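CBS domain protein/ACT domain protein (Thermotoga maritima, PDB 1VR9) is of unknown function but joins a pair of CBS motifs, a module that in many proteins senses adenosine-containing ligands, to a C-terminal ACT domain. Local coordinates at residues Met13-Trp18 with Val85-Ile91; Glu27-Arg33 with Asp69-Phe75; Gln43-Cys47 with Val59-Glu63; Arg52-Phe56 with Val109-Leu115. All blocks are in the same frame, centred on the assembly; numbering follows the deposited sequence.

Interaction 1: residues Met13-Trp18 with Val85-Ile91; sequences MKVKKW and VHEEDNI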
# COMPACT_ATOMS: atom_id res chain seq x y z
N MSE A 13 -6.14 19.25 4.99
CA MSE A 13 -6.46 18.89 3.58
C MSE A 13 -7.00 17.45 3.51
O MSE A 13 -6.94 16.71 4.50
CB MSE A 13 -5.20 19.07 2.69
CG MSE A 13 -5.37 18.73 1.21
SE MSE A 13 -7.01 19.40 0.40
CE MSE A 13 -6.66 21.32 0.48
N LYS A 14 -7.54 17.08 2.36
CA LYS A 14 -8.08 15.74 2.12
C LYS A 14 -7.03 14.79 1.54
O LYS A 14 -6.10 15.20 0.85
CB LYS A 14 -9.25 15.83 1.16
CG LYS A 14 -10.32 16.86 1.56
CD LYS A 14 -10.91 16.60 2.94
CE LYS A 14 -11.80 15.37 2.93
NZ LYS A 14 -12.75 15.36 4.08
N VAL A 15 -7.22 13.50 1.83
CA VAL A 15 -6.42 12.40 1.28
C VAL A 15 -6.36 12.43 -0.25
O VAL A 15 -5.30 12.28 -0.84
CB VAL A 15 -7.01 11.04 1.76
CG1 VAL A 15 -6.50 9.83 0.91
CG2 VAL A 15 -6.72 10.83 3.25
N LYS A 16 -7.51 12.64 -0.89
CA LYS A 16 -7.59 12.61 -2.35
C LYS A 16 -6.56 13.52 -3.02
O LYS A 16 -6.08 13.21 -4.10
CB LYS A 16 -9.01 12.97 -2.83
CG LYS A 16 -9.30 12.49 -4.24
CD LYS A 16 -10.80 12.47 -4.51
CE LYS A 16 -11.12 11.97 -5.91
NZ LYS A 16 -12.54 12.18 -6.25
N LYS A 17 -6.21 14.63 -2.38
CA LYS A 17 -5.24 15.56 -2.94
C LYS A 17 -3.85 14.95 -3.07
O LYS A 17 -3.07 15.35 -3.94
CB LYS A 17 -5.17 16.85 -2.09
CG LYS A 17 -4.35 17.97 -2.72
CD LYS A 17 -2.88 17.94 -2.30
CE LYS A 17 -1.98 18.55 -3.37
NZ LYS A 17 -0.59 17.99 -3.33
N TRP A 18 -3.53 13.97 -2.21
CA TRP A 18 -2.17 13.45 -2.08
C TRP A 18 -2.00 12.03 -2.65
O TRP A 18 -0.93 11.43 -2.56
CB TRP A 18 -1.75 13.51 -0.60
CG TRP A 18 -1.81 14.91 -0.03
CD1 TRP A 18 -2.87 15.49 0.62
CD2 TRP A 18 -0.79 15.92 -0.10
NE1 TRP A 18 -2.56 16.77 0.97
CE2 TRP A 18 -1.30 17.07 0.53
CE3 TRP A 18 0.49 15.96 -0.66
CZ2 TRP A 18 -0.56 18.25 0.64
CZ3 TRP A 18 1.23 17.13 -0.56
CH2 TRP A 18 0.69 18.27 0.09
N VAL A 85 -6.92 3.89 4.13
CA VAL A 85 -7.83 5.02 4.37
C VAL A 85 -8.75 5.20 3.16
O VAL A 85 -8.49 4.65 2.12
CB VAL A 85 -7.06 6.33 4.66
CG1 VAL A 85 -6.34 6.21 5.97
CG2 VAL A 85 -6.10 6.71 3.53
N HIS A 86 -9.83 5.96 3.32
CA HIS A 86 -10.78 6.21 2.23
C HIS A 86 -10.41 7.49 1.47
O HIS A 86 -9.79 8.39 2.02
CB HIS A 86 -12.22 6.31 2.76
CG HIS A 86 -12.85 4.99 3.05
ND1 HIS A 86 -12.70 4.34 4.26
CD2 HIS A 86 -13.63 4.19 2.29
CE1 HIS A 86 -13.38 3.20 4.23
NE2 HIS A 86 -13.95 3.09 3.04
N GLU A 87 -10.81 7.57 0.20
CA GLU A 87 -10.54 8.76 -0.61
C GLU A 87 -10.97 10.07 0.05
O GLU A 87 -10.31 11.11 -0.10
CB GLU A 87 -11.30 8.68 -1.93
CG GLU A 87 -10.74 7.70 -2.94
CD GLU A 87 -11.43 7.84 -4.29
OE1 GLU A 87 -12.67 7.67 -4.39
OE2 GLU A 87 -10.71 8.11 -5.28
N GLU A 88 -12.11 10.05 0.72
CA GLU A 88 -12.71 11.27 1.25
C GLU A 88 -12.32 11.58 2.71
O GLU A 88 -12.85 12.53 3.32
CB GLU A 88 -14.23 11.18 1.11
CG GLU A 88 -14.70 11.06 -0.34
CD GLU A 88 -14.52 12.34 -1.14
OE1 GLU A 88 -14.34 13.43 -0.54
OE2 GLU A 88 -14.55 12.27 -2.39
N ASP A 89 -11.41 10.79 3.27
CA ASP A 89 -10.86 11.09 4.59
C ASP A 89 -9.95 12.32 4.57
O ASP A 89 -9.47 12.77 3.52
CB ASP A 89 -10.06 9.90 5.16
CG ASP A 89 -10.94 8.72 5.53
OD1 ASP A 89 -12.18 8.90 5.68
OD2 ASP A 89 -10.39 7.60 5.66
N ASN A 90 -9.74 12.86 5.76
CA ASN A 90 -8.79 13.94 5.95
C ASN A 90 -7.40 13.37 6.03
O ASN A 90 -7.18 12.29 6.61
CB ASN A 90 -9.12 14.70 7.24
CG ASN A 90 -10.46 15.38 7.20
OD1 ASN A 90 -10.80 16.06 6.22
ND2 ASN A 90 -11.25 15.20 8.26
N ILE A 91 -6.43 14.09 5.48
CA ILE A 91 -5.04 13.63 5.52
C ILE A 91 -4.57 13.46 6.98
O ILE A 91 -3.77 12.57 7.27
CB ILE A 91 -4.12 14.57 4.67
CG1 ILE A 91 -2.81 13.87 4.31
CG2 ILE A 91 -3.91 15.90 5.38
CD1 ILE A 91 -2.95 12.62 3.46
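The backbones of Met13-Trp18 and Val85-Ile91 meet at a single bridge, Lys14 with Asn90, whose CA atoms lie 4.3 Å apart. Two nearly straight hydrogen bonds flank it: Ile91 N donates to Met13 O at 2.8 Å, and Val15 N to Asp89 O at 2.9 Å. Beyond the bridge, Lys16 N makes only a weak bond of 3.3 Å to Glu87 O. A type I turn from His86 to Asp89 prepares the second segment for this pairing, and Asp89 OD2 braces it by accepting from His86 N at 2.9 Å.

Among the side chains, Val15 is the best covered: Val15 CG1 sits 4.1 Å from Val85 CG2, and Val15 CG2 4.2 Å from Ile91 CD1. Ile91 CG1 lies 4.0 Å from Trp18 CD1, and both residues rest on Ala127 of helix 121-130. At the solvent side, Lys14 curls back over the turn, so that Lys14 NZ bonds to Asn90 OD1 at 3.0 Å and more weakly to Glu88 O at 2.9 Å. Lys16 NZ stays 4.4 Å from Glu88 OE2, close enough for attraction but beyond a salt bridge.

The principle illustrated is the interlocking of a CBS pair: the N-terminal segment, ahead of strand 25-27, packs against the turn that joins strand 85-86 to helix 91-100 in the second CBS motif.

Interaction 2: residues Glu27-Arg33 with Asp69-Phe75; sequences EESATVR and DLDSSVF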
# COMPACT_ATOMS: atom_id res chain seq x y z
N GLU A 27 -1.45 -8.48 -7.96
CA GLU A 27 -2.70 -9.21 -7.70
C GLU A 27 -2.44 -10.36 -6.73
O GLU A 27 -1.33 -10.86 -6.64
CB GLU A 27 -3.29 -9.74 -9.02
CG GLU A 27 -4.70 -10.35 -8.94
CD GLU A 27 -4.69 -11.86 -8.73
OE1 GLU A 27 -3.66 -12.52 -9.00
OE2 GLU A 27 -5.73 -12.40 -8.29
N GLU A 28 -3.48 -10.80 -6.02
CA GLU A 28 -3.35 -11.75 -4.90
C GLU A 28 -2.69 -13.10 -5.23
O GLU A 28 -2.20 -13.78 -4.33
CB GLU A 28 -4.73 -11.99 -4.25
CG GLU A 28 -5.74 -12.69 -5.11
CD GLU A 28 -7.10 -12.88 -4.44
OE1 GLU A 28 -7.22 -12.55 -3.24
OE2 GLU A 28 -8.03 -13.33 -5.12
N SER A 29 -2.68 -13.49 -6.51
CA SER A 29 -2.13 -14.77 -6.95
C SER A 29 -0.80 -14.62 -7.71
O SER A 29 -0.30 -15.56 -8.32
CB SER A 29 -3.16 -15.51 -7.81
OG SER A 29 -3.16 -15.03 -9.13
N ALA A 30 -0.24 -13.42 -7.63
CA ALA A 30 1.07 -13.14 -8.20
C ALA A 30 2.09 -14.11 -7.60
O ALA A 30 1.97 -14.52 -6.44
CB ALA A 30 1.48 -11.73 -7.86
N THR A 31 3.11 -14.45 -8.39
CA THR A 31 4.20 -15.26 -7.85
C THR A 31 5.11 -14.42 -6.96
O THR A 31 5.16 -13.17 -7.06
CB THR A 31 5.07 -15.88 -8.98
OG1 THR A 31 5.72 -14.84 -9.72
CG2 THR A 31 4.24 -16.73 -9.91
N VAL A 32 5.85 -15.11 -6.10
CA VAL A 32 6.90 -14.47 -5.32
C VAL A 32 7.90 -13.69 -6.20
O VAL A 32 8.25 -12.54 -5.89
CB VAL A 32 7.62 -15.52 -4.42
CG1 VAL A 32 8.90 -14.99 -3.85
CG2 VAL A 32 6.67 -15.97 -3.29
N ARG A 33 8.30 -14.28 -7.33
CA ARG A 33 9.23 -13.63 -8.26
C ARG A 33 8.66 -12.27 -8.71
O ARG A 33 9.36 -11.28 -8.71
CB ARG A 33 9.48 -14.52 -9.48
CG ARG A 33 10.44 -13.97 -10.50
CD ARG A 33 10.54 -14.88 -11.72
NE ARG A 33 11.21 -16.15 -11.41
CZ ARG A 33 10.61 -17.34 -11.29
NH1 ARG A 33 9.30 -17.48 -11.45
NH2 ARG A 33 11.34 -18.41 -11.01
N ASP A 69 9.99 -20.35 -2.51
CA ASP A 69 10.29 -20.66 -3.90
C ASP A 69 9.76 -19.51 -4.75
O ASP A 69 8.67 -19.02 -4.50
CB ASP A 69 9.61 -21.96 -4.32
CG ASP A 69 10.12 -22.50 -5.65
OD1 ASP A 69 9.89 -21.84 -6.70
OD2 ASP A 69 10.75 -23.59 -5.66
N LEU A 70 10.54 -19.10 -5.75
CA LEU A 70 10.17 -17.95 -6.59
C LEU A 70 8.89 -18.18 -7.40
O LEU A 70 8.19 -17.23 -7.75
CB LEU A 70 11.32 -17.56 -7.52
CG LEU A 70 12.57 -17.03 -6.80
CD1 LEU A 70 13.72 -16.88 -7.75
CD2 LEU A 70 12.27 -15.70 -6.09
N ASP A 71 8.60 -19.45 -7.69
CA ASP A 71 7.41 -19.82 -8.46
C ASP A 71 6.13 -19.89 -7.62
O ASP A 71 5.01 -19.96 -8.17
CB ASP A 71 7.66 -21.16 -9.17
CG ASP A 71 8.86 -21.12 -10.10
OD1 ASP A 71 8.80 -20.39 -11.11
OD2 ASP A 71 9.86 -21.81 -9.83
N SER A 72 6.28 -19.90 -6.30
CA SER A 72 5.14 -19.98 -5.40
C SER A 72 4.37 -18.65 -5.39
O SER A 72 4.85 -17.63 -5.90
CB SER A 72 5.57 -20.38 -4.00
OG SER A 72 6.45 -19.45 -3.39
N SER A 73 3.15 -18.72 -4.84
CA SER A 73 2.21 -17.59 -4.84
C SER A 73 2.32 -16.76 -3.57
O SER A 73 2.68 -17.30 -2.50
CB SER A 73 0.78 -18.14 -4.94
OG SER A 73 -0.18 -17.11 -4.88
N VAL A 74 1.95 -15.48 -3.65
CA VAL A 74 1.90 -14.60 -2.48
C VAL A 74 0.54 -14.66 -1.77
O VAL A 74 0.32 -13.96 -0.78
CB VAL A 74 2.23 -13.14 -2.82
CG1 VAL A 74 3.61 -13.03 -3.51
CG2 VAL A 74 1.13 -12.50 -3.67
N PHE A 75 -0.36 -15.53 -2.27
CA PHE A 75 -1.75 -15.62 -1.82
C PHE A 75 -1.89 -15.73 -0.31
O PHE A 75 -2.69 -15.00 0.26
CB PHE A 75 -2.44 -16.80 -2.50
CG PHE A 75 -3.94 -16.83 -2.31
CD1 PHE A 75 -4.77 -16.07 -3.12
CD2 PHE A 75 -4.51 -17.62 -1.33
CE1 PHE A 75 -6.15 -16.10 -2.95
CE2 PHE A 75 -5.89 -17.66 -1.17
CZ PHE A 75 -6.70 -16.87 -1.98
O HOH W 1 -4.76 -13.08 -0.99
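Arg33 lays one face of its guanidinium over Leu70, with Arg33 NH2 3.6 Å from Leu70 CB, while the edge of the group turns to Asp71. There Arg33 NH1 and NH2 both donate to Asp71 OD1, at 3.0 and 3.2 Å, forming a salt bridge. The backbone joins in, Arg33 N bonding to Leu70 O at 3.0 Å.

Further back, Thr31 is bridged to Ser73, the CA atoms 4.3 Å apart, between two hydrogen bonds: Val32 N to Ser72 O at 2.7 Å and Val74 N to Ala30 O at 3.0 Å. Thr31 is also the N-cap of helix 32-41, and its own N bonds to the side chain of Glu34, consistent with a capping box. Val32 points into the partner segment, with Val32 CG2 4.2 Å from Val74 CG1 and Val32 CG1 4.1 Å from Leu70 CD2.

Local turns shape the second segment. Asp69 OD1 accepts from Asp71 N at 2.9 Å in an Asx turn, and Ser73 OG from Phe75 N at 3.1 Å in an ST turn. At the far end, a water joins Phe75 O, at 3.1 Å, weakly to Glu28 OE1, at 3.4 Å.

Main-chain bonds thus carry the seam that fastens the loop between strand 56-61 and strand 85-86 to the start of helix 32-41; valines seal its inner side, and the one salt bridge, Arg33 with Asp71, lies at the exposed end.

Interaction 3: residues Gln43-Cys47 with Val59-Glu63; sequences QTNEC and VVNKE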
# COMPACT_ATOMS: atom_id res chain seq x y z
N GLN A 43 12.17 0.27 -5.38
CA GLN A 43 13.25 0.33 -4.41
C GLN A 43 12.69 0.34 -3.00
O GLN A 43 13.03 1.22 -2.18
CB GLN A 43 14.13 1.55 -4.66
CG GLN A 43 14.66 1.63 -6.10
CD GLN A 43 15.71 2.68 -6.31
OE1 GLN A 43 15.49 3.65 -7.04
NE2 GLN A 43 16.87 2.51 -5.67
N THR A 44 11.84 -0.65 -2.71
CA THR A 44 11.07 -0.67 -1.50
C THR A 44 10.88 -2.12 -0.97
O THR A 44 11.38 -3.07 -1.57
CB THR A 44 9.74 0.05 -1.73
OG1 THR A 44 9.07 0.26 -0.48
CG2 THR A 44 8.84 -0.78 -2.68
N ASN A 45 10.24 -2.26 0.19
CA ASN A 45 10.04 -3.56 0.85
C ASN A 45 8.55 -3.83 1.18
O ASN A 45 8.25 -4.61 2.09
CB ASN A 45 10.87 -3.67 2.12
CG ASN A 45 10.58 -2.56 3.10
OD1 ASN A 45 9.74 -1.69 2.85
ND2 ASN A 45 11.29 -2.57 4.23
N GLU A 46 7.68 -3.14 0.47
CA GLU A 46 6.21 -3.31 0.58
C GLU A 46 5.61 -3.42 -0.82
O GLU A 46 6.07 -2.75 -1.75
CB GLU A 46 5.60 -2.08 1.26
CG GLU A 46 4.07 -2.13 1.35
CD GLU A 46 3.42 -0.80 1.69
OE1 GLU A 46 4.15 0.16 1.86
OE2 GLU A 46 2.19 -0.74 1.84
N CYS A 47 4.56 -4.24 -0.96
CA CYS A 47 3.77 -4.32 -2.18
C CYS A 47 2.32 -4.32 -1.75
O CYS A 47 1.97 -5.08 -0.84
CB CYS A 47 4.09 -5.61 -2.92
SG CYS A 47 3.63 -5.56 -4.64
N VAL A 59 -1.15 -6.00 2.23
CA VAL A 59 0.17 -5.68 1.74
C VAL A 59 1.05 -6.91 1.93
O VAL A 59 0.78 -7.73 2.82
CB VAL A 59 0.76 -4.44 2.47
CG1 VAL A 59 -0.22 -3.27 2.47
CG2 VAL A 59 1.13 -4.79 3.87
N VAL A 60 2.06 -7.05 1.09
CA VAL A 60 3.11 -8.05 1.27
C VAL A 60 4.39 -7.34 1.70
O VAL A 60 4.79 -6.36 1.08
CB VAL A 60 3.38 -8.85 -0.01
CG1 VAL A 60 4.55 -9.79 0.15
CG2 VAL A 60 2.15 -9.64 -0.37
N ASN A 61 4.97 -7.82 2.80
CA ASN A 61 6.27 -7.31 3.30
C ASN A 61 7.40 -8.20 2.75
O ASN A 61 7.31 -9.42 2.84
CB ASN A 61 6.27 -7.35 4.84
CG ASN A 61 5.15 -6.51 5.45
OD1 ASN A 61 5.21 -5.28 5.45
ND2 ASN A 61 4.14 -7.18 5.97
N LYS A 62 8.45 -7.59 2.20
CA LYS A 62 9.58 -8.32 1.58
C LYS A 62 10.19 -9.41 2.45
O LYS A 62 10.54 -10.48 1.95
CB LYS A 62 10.70 -7.32 1.18
CG LYS A 62 11.90 -7.93 0.48
CD LYS A 62 12.76 -6.84 -0.17
CE LYS A 62 14.02 -7.38 -0.81
NZ LYS A 62 14.91 -6.28 -1.27
N GLU A 63 10.31 -9.14 3.75
CA GLU A 63 10.93 -10.07 4.70
C GLU A 63 10.18 -11.40 4.75
O GLU A 63 10.79 -12.46 4.96
CB GLU A 63 10.99 -9.46 6.11
CG GLU A 63 9.59 -9.24 6.72
CD GLU A 63 9.60 -8.68 8.14
OE1 GLU A 63 10.67 -8.60 8.79
OE2 GLU A 63 8.49 -8.31 8.60
O HOH W 2 13.25 -4.27 -2.94
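Gln43, with its positive phi of 50°, is the C-prime residue of the Schellman motif that ends helix 32-41 and sends the chain toward the sheet. Thr44 follows, reaching the second segment mainly through a water that donates to Thr44 O at 2.6 Å and accepts from Lys62 NZ at 3.1 Å. At Asn45 direct pairing begins: Lys62 N donates to Asn45 O at 3.0 Å, and Asn45 CB lies 3.8 Å from Lys62 CB.

Glu46 opens the strand as an antiparallel non-hydrogen-bonded pair with Asn61. Glu46 OE2 lies 3.6 Å from Val59 CG1, while OE1 accepts a hydrogen bond from the backbone N of Tyr105, at the start of a strand in the second CBS motif. Cys47 then forms a hydrogen-bonded pair with Val60: Cys47 N to Val60 O at 3.0 Å and Val60 N to Cys47 O at 2.8 Å. These two side chains share the sheet face that packs on Cys35 of helix 32-41.

The chemistry divides by face. Regular main-chain bonding builds the open end of the hairpin, apolar side chains anchor one face to the helix of the same motif, and the buried carboxylate on the other reaches a backbone amide of its partner motif.

Interaction 4: residues Arg52-Phe56 with Val109-Leu115; sequences REGHF and VDEEMRL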
# COMPACT_ATOMS: atom_id res chain seq x y z
N ARG A 52 -8.99 -9.91 -7.88
CA ARG A 52 -9.26 -9.83 -9.34
C ARG A 52 -10.31 -8.79 -9.73
O ARG A 52 -10.39 -8.42 -10.91
CB ARG A 52 -9.63 -11.21 -9.92
CG ARG A 52 -8.43 -12.15 -9.80
CD ARG A 52 -8.59 -13.46 -10.49
NE ARG A 52 -9.68 -14.25 -9.93
CZ ARG A 52 -9.78 -15.57 -10.02
NH1 ARG A 52 -8.85 -16.28 -10.65
NH2 ARG A 52 -10.82 -16.19 -9.49
N GLU A 53 -11.14 -8.39 -8.78
CA GLU A 53 -12.13 -7.32 -8.96
C GLU A 53 -11.59 -5.92 -8.60
O GLU A 53 -12.31 -4.93 -8.71
CB GLU A 53 -13.36 -7.61 -8.11
CG GLU A 53 -14.12 -8.81 -8.58
CD GLU A 53 -14.71 -8.59 -9.95
OE1 GLU A 53 -15.53 -7.66 -10.08
OE2 GLU A 53 -14.37 -9.34 -10.89
N GLY A 54 -10.35 -5.84 -8.14
CA GLY A 54 -9.72 -4.56 -7.86
C GLY A 54 -9.86 -4.10 -6.42
O GLY A 54 -9.44 -2.98 -6.09
N HIS A 55 -10.40 -4.97 -5.56
CA HIS A 55 -10.56 -4.66 -4.14
C HIS A 55 -9.23 -4.77 -3.42
O HIS A 55 -8.39 -5.58 -3.77
CB HIS A 55 -11.53 -5.60 -3.42
CG HIS A 55 -12.95 -5.51 -3.89
ND1 HIS A 55 -13.65 -6.59 -4.37
CD2 HIS A 55 -13.80 -4.46 -3.91
CE1 HIS A 55 -14.87 -6.21 -4.69
NE2 HIS A 55 -14.99 -4.92 -4.43
N PHE A 56 -9.08 -3.97 -2.39
CA PHE A 56 -7.89 -4.03 -1.55
C PHE A 56 -7.87 -5.27 -0.66
O PHE A 56 -8.87 -5.57 0.02
CB PHE A 56 -7.80 -2.78 -0.69
CG PHE A 56 -6.77 -2.87 0.38
CD1 PHE A 56 -5.41 -2.89 0.07
CD2 PHE A 56 -7.16 -2.93 1.71
CE1 PHE A 56 -4.47 -2.98 1.07
CE2 PHE A 56 -6.22 -3.01 2.70
CZ PHE A 56 -4.90 -3.04 2.39
N VAL A 109 -8.80 3.58 -0.60
CA VAL A 109 -9.92 2.81 -1.14
C VAL A 109 -11.18 3.67 -1.26
O VAL A 109 -11.29 4.74 -0.65
CB VAL A 109 -10.22 1.54 -0.30
CG1 VAL A 109 -9.01 0.61 -0.22
CG2 VAL A 109 -10.68 1.92 1.09
N ASP A 110 -12.13 3.20 -2.07
CA ASP A 110 -13.46 3.82 -2.16
C ASP A 110 -14.40 3.11 -1.21
O ASP A 110 -13.98 2.27 -0.42
CB ASP A 110 -13.97 3.85 -3.62
CG ASP A 110 -14.35 2.48 -4.16
OD1 ASP A 110 -14.45 1.51 -3.38
OD2 ASP A 110 -14.59 2.37 -5.39
N GLU A 111 -15.68 3.45 -1.27
CA GLU A 111 -16.66 2.91 -0.33
C GLU A 111 -16.97 1.42 -0.49
O GLU A 111 -17.53 0.81 0.43
CB GLU A 111 -17.95 3.72 -0.41
CG GLU A 111 -17.77 5.15 0.06
CD GLU A 111 -19.06 5.93 0.06
OE1 GLU A 111 -20.15 5.34 -0.12
OE2 GLU A 111 -18.98 7.17 0.25
N GLU A 112 -16.63 0.84 -1.64
CA GLU A 112 -16.75 -0.61 -1.83
C GLU A 112 -15.43 -1.34 -1.63
O GLU A 112 -15.30 -2.48 -2.05
CB GLU A 112 -17.32 -0.92 -3.22
CG GLU A 112 -18.78 -0.58 -3.37
CD GLU A 112 -19.03 0.91 -3.39
OE1 GLU A 112 -18.31 1.61 -4.12
OE2 GLU A 112 -19.95 1.36 -2.68
N MSE A 113 -14.46 -0.70 -0.98
CA MSE A 113 -13.13 -1.26 -0.78
C MSE A 113 -12.31 -1.50 -2.05
O MSE A 113 -11.36 -2.27 -2.01
CB MSE A 113 -13.17 -2.55 0.07
CG MSE A 113 -13.74 -2.40 1.49
SE MSE A 113 -13.18 -0.83 2.59
CE MSE A 113 -14.81 0.22 2.30
N ARG A 114 -12.64 -0.82 -3.15
CA ARG A 114 -11.81 -0.90 -4.36
C ARG A 114 -10.58 -0.04 -4.16
O ARG A 114 -10.68 1.10 -3.71
CB ARG A 114 -12.58 -0.46 -5.60
CG ARG A 114 -13.87 -1.25 -5.84
CD ARG A 114 -13.74 -2.27 -7.01
NE ARG A 114 -14.71 -3.37 -6.96
CZ ARG A 114 -16.02 -3.25 -7.22
NH1 ARG A 114 -16.54 -2.08 -7.56
NH2 ARG A 114 -16.81 -4.32 -7.14
N LEU A 115 -9.42 -0.58 -4.51
CA LEU A 115 -8.17 0.16 -4.46
C LEU A 115 -8.15 1.31 -5.47
O LEU A 115 -8.34 1.10 -6.67
CB LEU A 115 -7.00 -0.79 -4.74
CG LEU A 115 -5.59 -0.26 -4.50
CD1 LEU A 115 -5.42 0.19 -3.04
CD2 LEU A 115 -4.59 -1.34 -4.82
O HOH W 3 -8.66 -1.25 -8.13
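This is a surface contact between two hairpin loops, one from each CBS motif: Arg52-Phe56 connects strands 46-50 and 56-61, and Val109-Leu115 connects strands 105-109 and 115-120. Their backbones approach most closely at His55 and Arg114, a bridged pair with CA atoms 4.0 Å apart. Hydrogen bonds lie to either side of it, Leu115 N to Gly54 O at 2.9 Å and Phe56 N to Met113 O at 2.9 Å. A water reinforces the first by donating to Gly54 O and Leu115 O, each at 2.8 Å.

Gly54 takes a phi of 93°, where a CB would collide with the carbonyl oxygen of Glu53. Its backbone can therefore turn sharply just before the bridge. The His55 ring extends along the other loop, with His55 CD2 3.1 Å from Glu112 O. On the inner side, Phe56 CB packs 3.6 Å from Val109 CG1, and Phe56 CD1 lies 4.4 Å from Leu115 CD1; Phe84 and Pro107 enlarge this apolar patch.

The second loop is held in shape by Asp110, whose OD1 accepts from Glu112 N at 2.9 Å, an Asx turn, and from Arg114 N at 3.0 Å. With Asp110 N bonded to Arg114 O at 3.0 Å and Met113 at positive phi, it matches a type I turn followed by a G1 bulge. Side-by-side hairpins of this kind reflect the approximate twofold arrangement of paired CBS motifs, the Bateman module.

Interactions 1 and 2 are variations on one theme at opposite sides of the chain's centre, 31 Å apart between centres: in each, a loop segment pairs with the turn before a CBS helix through one bridge flanked by two backbone bonds. Val15 and Val74 occupy matching places, whereas the exposed chemistry differs, lysine to backbone and amide oxygens in one, a salt bridge in the other. Interaction 3 lies nearer the centre, within one hairpin; its Val60 packs on Val74 of interaction 2. These three are partly buried, each enclosing a few residues. Interaction 4, at the surface, links the tips of both hairpins and shares backbone bonds with interaction 1 through Val109, which pairs with Val85 and Glu87.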